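Local coordinates for protein rhophilin-2 (Homo sapiens, PDB 2VSV) that binds GTP-bound Rho and may limit stress fibre formation or speed F-actin turnover, and is represented here by its PDZ domain, at residues G34-T39 and D94-K99; V69-V74 and S82-L87. All blocks are in the same frame, centred on the assembly; numbering follows the deposited sequence. Where two conformers were deposited one is given.

In the fold
Both contacts lie within the PDZ domain, with centres about 10 Å apart. Along the chain contact 2 is nested inside the loop that contact 1 closes: 34-39, 69-74, 82-87, then 94-99. The link between them is the antiparallel sheet, in which strands 67-71 and 96-101 are neighbours. Lys99 N and Ser70 O are 2.8 Å apart, a probable hydrogen bond, and Ile71 also packs on Met98. Contact 1 packs the start of strand 38-41 and the loop before it against this sheet. Contact 2 packs helix 81-89 on it. In PDZ domains that strand and that helix border the peptide groove, so the two contacts probably hold both walls of the corresponding groove against one sheet.

Contact 1 (G34-T39 and D94-K99); sequences GDLGFT and DEIEMK
Leu36 and Ile96 mark the closest approach of the two backbones, yet their CA atoms are 10.1 Å apart, so 34-39 and 94-99 meet through side chains rather than as paired strands. Leu36 CD1 touches Ile96 CD1 at 4.2 Å, the two side chains crossing at about a right angle. Phe38 and Met98 make the second touch, coming from opposite directions. The ring reaches out with its far carbon, and Phe38 CZ lies 3.9 Å from Met98 CE. The methyl approaches the ring obliquely. Met98 CG sits between the backbone N and the carbonyl carbon (chi1 67°), and the chain beyond it is extended, which carries CE across to the ring. Within 34-39 the other methyl of Leu36, CD2, lies 3.2 Å above the plane of the Phe38 ring, offset toward its rim. Asp35-Leu36-Gly37-Phe38 corresponds to the GLGF motif of PDZ domains, the loop that binds the peptide carboxylate in relatives. Glu97 and Lys99 take no part in the apolar touch; they form a salt bridge, Lys99 NZ to Glu97 OE2 at 2.7 Å. Around the contact, Ile96 and Met98 also pack on Phe29 of strand 25-29, and Phe38 packs on Val48 and Leu51 of strand 47-51. Leu36 and Ile96 both touch Leu88 of helix 81-89.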
loop_
_atom_site.group_PDB
_atom_site.type_symbol
_atom_site.label_atom_id
_atom_site.label_comp_id
_atom_site.label_asym_id
_atom_site.label_seq_id
_atom_site.Cartn_x
_atom_site.Cartn_y
_atom_site.Cartn_z
ATOM N N GLY B 34 6.611 -20.583 -17.664
ATOM C CA GLY B 34 6.964 -20.766 -16.252
ATOM C C GLY B 34 7.500 -19.509 -15.558
ATOM O O GLY B 34 7.831 -19.542 -14.353
ATOM N N ASP B 35 7.596 -18.422 -16.327
ATOM C CA ASP B 35 8.023 -17.094 -15.861
ATOM C C ASP B 35 6.811 -16.389 -15.183
ATOM O O ASP B 35 5.846 -16.029 -15.851
ATOM C CB ASP B 35 8.491 -16.277 -17.054
ATOM C CG ASP B 35 9.171 -14.983 -16.666
ATOM O OD1 ASP B 35 9.378 -14.733 -15.459
ATOM O OD2 ASP B 35 9.489 -14.192 -17.584
ATOM N N LEU B 36 6.871 -16.249 -13.855
ATOM C CA LEU B 36 5.750 -15.731 -13.060
ATOM C C LEU B 36 5.639 -14.212 -13.227
ATOM O O LEU B 36 4.552 -13.671 -13.190
ATOM C CB LEU B 36 5.968 -16.098 -11.586
ATOM C CG LEU B 36 4.843 -15.918 -10.551
ATOM C CD1 LEU B 36 3.807 -17.042 -10.603
ATOM C CD2 LEU B 36 5.448 -15.852 -9.146
ATOM N N GLY B 37 6.770 -13.538 -13.434
ATOM C CA GLY B 37 6.790 -12.096 -13.638
ATOM C C GLY B 37 6.849 -11.254 -12.382
ATOM O O GLY B 37 6.852 -10.014 -12.460
ATOM N N PHE B 38 6.895 -11.890 -11.217
ATOM C CA PHE B 38 7.066 -11.128 -9.979
ATOM C C PHE B 38 7.921 -11.868 -9.006
ATOM O O PHE B 38 7.990 -13.081 -9.075
ATOM C CB PHE B 38 5.725 -10.717 -9.320
ATOM C CG PHE B 38 4.724 -11.820 -9.158
ATOM C CD1 PHE B 38 4.629 -12.521 -7.962
ATOM C CD2 PHE B 38 3.848 -12.132 -10.184
ATOM C CE1 PHE B 38 3.683 -13.515 -7.784
ATOM C CE2 PHE B 38 2.888 -13.150 -10.025
ATOM C CZ PHE B 38 2.802 -13.831 -8.835
ATOM N N THR B 39 8.575 -11.134 -8.114
ATOM C CA THR B 39 9.201 -11.749 -6.951
ATOM C C THR B 39 8.317 -11.626 -5.729
ATOM O O THR B 39 7.299 -10.932 -5.722
ATOM C CB THR B 39 10.592 -11.201 -6.637
ATOM O OG1 THR B 39 10.501 -9.826 -6.258
ATOM C CG2 THR B 39 11.537 -11.389 -7.876
ATOM N N ASP B 94 -0.233 -23.568 -16.500
ATOM C CA ASP B 94 -1.699 -23.553 -16.377
ATOM C C ASP B 94 -2.227 -22.314 -15.635
ATOM O O ASP B 94 -1.471 -21.627 -14.943
ATOM C CB ASP B 94 -2.193 -24.827 -15.702
ATOM C CG ASP B 94 -2.062 -26.068 -16.591
ATOM O OD1 ASP B 94 -2.132 -25.953 -17.843
ATOM O OD2 ASP B 94 -1.926 -27.170 -16.021
ATOM N N GLU B 95 -3.533 -22.061 -15.780
ATOM C CA GLU B 95 -4.206 -20.929 -15.179
ATOM C C GLU B 95 -4.013 -20.939 -13.663
ATOM O O GLU B 95 -4.251 -21.949 -13.004
ATOM C CB GLU B 95 -5.711 -20.972 -15.459
ATOM C CG GLU B 95 -6.400 -19.626 -15.207
ATOM C CD GLU B 95 -7.910 -19.652 -15.443
ATOM O OE1 GLU B 95 -8.470 -20.743 -15.717
ATOM O OE2 GLU B 95 -8.531 -18.573 -15.351
ATOM N N ILE B 96 -3.542 -19.811 -13.142
ATOM C CA ILE B 96 -3.426 -19.596 -11.694
ATOM C C ILE B 96 -4.524 -18.585 -11.296
ATOM O O ILE B 96 -4.771 -17.592 -12.004
ATOM C CB ILE B 96 -2.054 -19.034 -11.309
ATOM C CG1 ILE B 96 -0.933 -19.933 -11.837
ATOM C CG2 ILE B 96 -1.942 -18.910 -9.793
ATOM C CD1 ILE B 96 0.491 -19.418 -11.550
ATOM N N GLU B 97 -5.207 -18.886 -10.196
ATOM C CA GLU B 97 -6.073 -17.935 -9.513
ATOM C C GLU B 97 -5.457 -17.757 -8.130
ATOM O O GLU B 97 -5.168 -18.735 -7.463
ATOM C CB GLU B 97 -7.522 -18.435 -9.434
ATOM C CG GLU B 97 -8.537 -17.389 -8.915
ATOM C CD GLU B 97 -8.583 -17.258 -7.373
ATOM O OE1 GLU B 97 -7.955 -18.085 -6.655
ATOM O OE2 GLU B 97 -9.277 -16.348 -6.872
ATOM N N MET B 98 -5.163 -16.507 -7.767
ATOM C CA MET B 98 -4.843 -16.163 -6.393
ATOM C C MET B 98 -5.708 -14.970 -5.974
ATOM O O MET B 98 -6.246 -14.227 -6.832
ATOM C CB MET B 98 -3.361 -15.866 -6.239
ATOM C CG MET B 98 -2.879 -14.678 -6.915
ATOM S SD MET B 98 -1.108 -14.570 -6.651
ATOM C CE MET B 98 -0.767 -12.991 -7.424
ATOM N N LYS B 99 -5.900 -14.846 -4.666
ATOM C CA LYS B 99 -6.489 -13.665 -4.102
ATOM C C LYS B 99 -5.454 -12.867 -3.337
ATOM O O LYS B 99 -4.656 -13.405 -2.565
ATOM C CB LYS B 99 -7.685 -14.010 -3.207
ATOM C CG LYS B 99 -8.892 -14.485 -4.015
ATOM C CD LYS B 99 -10.055 -14.866 -3.155
ATOM C CE LYS B 99 -11.236 -15.369 -4.000
ATOM N NZ LYS B 99 -10.923 -16.655 -4.716
#

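Contact 2 (V69-V74 and S82-L87); sequences VSIQLV and SEVMKL
Ile71 and Leu87 carry most of this contact. The terminal methyl of the isoleucine rests on the root of the leucine, with Ile71 CD1 3.9 Å from Leu87 CB. The same methyl touches Val84, one helical turn back, at 4.2 Å between Ile71 CD1 and Val84 CG1. Ile71 CG1 stands anti to the carbonyl carbon (chi1 -65°), and chi2 of 166° then stretches CD1 out toward the helix. Val74 adds a third touch. It meets Leu87 tip to tip, with Val74 CG1 4.0 Å from Leu87 CD1. Leu87 therefore packs on Ile71 through its base and on Val74 through its end. All three touches are apolar. Ile71 and Val84 are buried, whereas Val74 is exposed.

A tight turn sets Ile71 and Val74 side by side. It is a type II' beta turn from Ile71 to Val74, closed by Val74 N to Ile71 O at 2.8 Å. Ile71 N to Val74 O at 3.0 Å completes the pair of bonds at the hairpin end. On the other side, Leu87 N bonds to Glu83 O at 2.9 Å in the regular helical pattern. Farther out, Val69 and Ser70 both face Lys99 in a classic beta bulge. Phe91 packs on Ile71, Leu79 on Leu87 and Val46 on Val84. Helix 81-89 is thus seated against strand 67-71 and its hairpin. This is the strand-helix packing of the PDZ fold, in which the corresponding helix forms one wall of the peptide groove.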
loop_
_atom_site.group_PDB
_atom_site.type_symbol
_atom_site.label_atom_id
_atom_site.label_comp_id
_atom_site.label_asym_id
_atom_site.label_seq_id
_atom_site.Cartn_x
_atom_site.Cartn_y
_atom_site.Cartn_z
ATOM N N VAL B 69 -3.288 -14.014 -0.200
ATOM C CA VAL B 69 -4.005 -14.608 0.945
ATOM C C VAL B 69 -4.520 -16.003 0.621
ATOM O O VAL B 69 -4.707 -16.825 1.531
ATOM C CB VAL B 69 -5.117 -13.683 1.441
ATOM C CG1 VAL B 69 -4.483 -12.502 2.186
ATOM C CG2 VAL B 69 -5.967 -13.214 0.253
ATOM N N SER B 70 -4.706 -16.270 -0.674
ATOM C CA SER B 70 -5.093 -17.599 -1.159
ATOM C C SER B 70 -4.699 -17.844 -2.615
ATOM O O SER B 70 -4.514 -16.900 -3.397
ATOM C CB SER B 70 -6.595 -17.826 -0.947
ATOM O OG SER B 70 -7.352 -16.900 -1.670
ATOM N N ILE B 71 -4.496 -19.129 -2.925
ATOM C CA ILE B 71 -4.270 -19.628 -4.277
ATOM C C ILE B 71 -5.349 -20.672 -4.487
ATOM O O ILE B 71 -5.425 -21.652 -3.747
ATOM C CB ILE B 71 -2.813 -20.227 -4.428
ATOM C CG1 ILE B 71 -1.757 -19.122 -4.257
ATOM C CG2 ILE B 71 -2.640 -20.930 -5.807
ATOM C CD1 ILE B 71 -0.354 -19.667 -4.050
ATOM N N GLN B 72 -6.251 -20.417 -5.425
ATOM C CA GLN B 72 -7.506 -21.160 -5.479
ATOM C C GLN B 72 -8.091 -21.276 -4.060
ATOM O O GLN B 72 -8.265 -20.265 -3.410
ATOM C CB GLN B 72 -7.326 -22.518 -6.143
ATOM C CG GLN B 72 -6.887 -22.464 -7.640
ATOM C CD GLN B 72 -6.699 -23.840 -8.276
ATOM O OE1 GLN B 72 -6.747 -24.872 -7.584
ATOM N NE2 GLN B 72 -6.495 -23.862 -9.612
ATOM N N LEU B 73 -8.418 -22.479 -3.601
ATOM C CA LEU B 73 -9.037 -22.618 -2.303
ATOM C C LEU B 73 -8.030 -23.075 -1.268
ATOM O O LEU B 73 -8.444 -23.559 -0.226
ATOM C CB LEU B 73 -10.264 -23.553 -2.366
ATOM C CG LEU B 73 -11.415 -23.134 -3.316
ATOM C CD1 LEU B 73 -12.594 -24.109 -3.239
ATOM C CD2 LEU B 73 -11.923 -21.716 -3.040
ATOM N N VAL B 74 -6.729 -22.880 -1.543
ATOM C CA VAL B 74 -5.658 -23.140 -0.569
ATOM C C VAL B 74 -5.349 -21.832 0.133
ATOM O O VAL B 74 -5.090 -20.799 -0.516
ATOM C CB VAL B 74 -4.344 -23.700 -1.223
ATOM C CG1 VAL B 74 -3.212 -23.809 -0.171
ATOM C CG2 VAL B 74 -4.604 -25.080 -1.872
ATOM N N SER B 82 8.823 -19.719 0.915
ATOM C CA SER B 82 9.205 -20.953 0.245
ATOM C C SER B 82 7.977 -21.781 -0.156
ATOM O O SER B 82 7.887 -22.282 -1.288
ATOM C CB SER B 82 10.113 -21.762 1.172
ATOM O OG SER B 82 10.453 -22.973 0.573
ATOM N N GLU B 83 7.025 -21.897 0.758
ATOM C CA GLU B 83 5.776 -22.607 0.501
ATOM C C GLU B 83 4.897 -21.996 -0.599
ATOM O O GLU B 83 4.340 -22.698 -1.467
ATOM C CB GLU B 83 5.009 -22.727 1.778
ATOM C CG GLU B 83 5.743 -23.609 2.776
ATOM C CD GLU B 83 5.069 -23.617 4.113
ATOM O OE1 GLU B 83 4.704 -22.541 4.627
ATOM O OE2 GLU B 83 4.904 -24.716 4.659
ATOM N N VAL B 84 4.788 -20.686 -0.571
ATOM C CA VAL B 84 4.019 -20.013 -1.609
ATOM C C VAL B 84 4.676 -20.182 -2.954
ATOM O O VAL B 84 4.012 -20.466 -3.932
ATOM C CB VAL B 84 3.804 -18.525 -1.307
ATOM C CG1 VAL B 84 3.178 -17.852 -2.584
ATOM C CG2 VAL B 84 2.907 -18.363 -0.112
ATOM N N MET B 85 5.997 -20.035 -3.014
ATOM C CA MET B 85 6.719 -20.310 -4.248
ATOM C C MET B 85 6.451 -21.727 -4.770
ATOM O O MET B 85 6.165 -21.910 -5.953
ATOM C CB MET B 85 8.217 -20.078 -4.040
ATOM C CG MET B 85 9.077 -20.342 -5.252
ATOM S SD MET B 85 10.714 -19.652 -4.966
ATOM C CE MET B 85 10.190 -17.975 -4.596
ATOM N N LYS B 86 6.511 -22.729 -3.892
ATOM C CA LYS B 86 6.275 -24.101 -4.337
ATOM C C LYS B 86 4.868 -24.317 -4.850
ATOM O O LYS B 86 4.678 -24.942 -5.894
ATOM C CB LYS B 86 6.583 -25.091 -3.225
ATOM C CG LYS B 86 8.029 -25.264 -2.986
ATOM C CD LYS B 86 8.255 -26.000 -1.693
ATOM C CE LYS B 86 9.728 -26.176 -1.419
ATOM N NZ LYS B 86 9.926 -27.167 -0.352
ATOM N N LEU B 87 3.877 -23.756 -4.170
ATOM C CA LEU B 87 2.518 -23.739 -4.713
ATOM C C LEU B 87 2.400 -23.114 -6.107
ATOM O O LEU B 87 1.789 -23.700 -7.006
ATOM C CB LEU B 87 1.554 -23.016 -3.771
ATOM C CG LEU B 87 1.134 -23.886 -2.589
ATOM C CD1 LEU B 87 0.416 -23.023 -1.530
ATOM C CD2 LEU B 87 0.261 -25.093 -3.081
#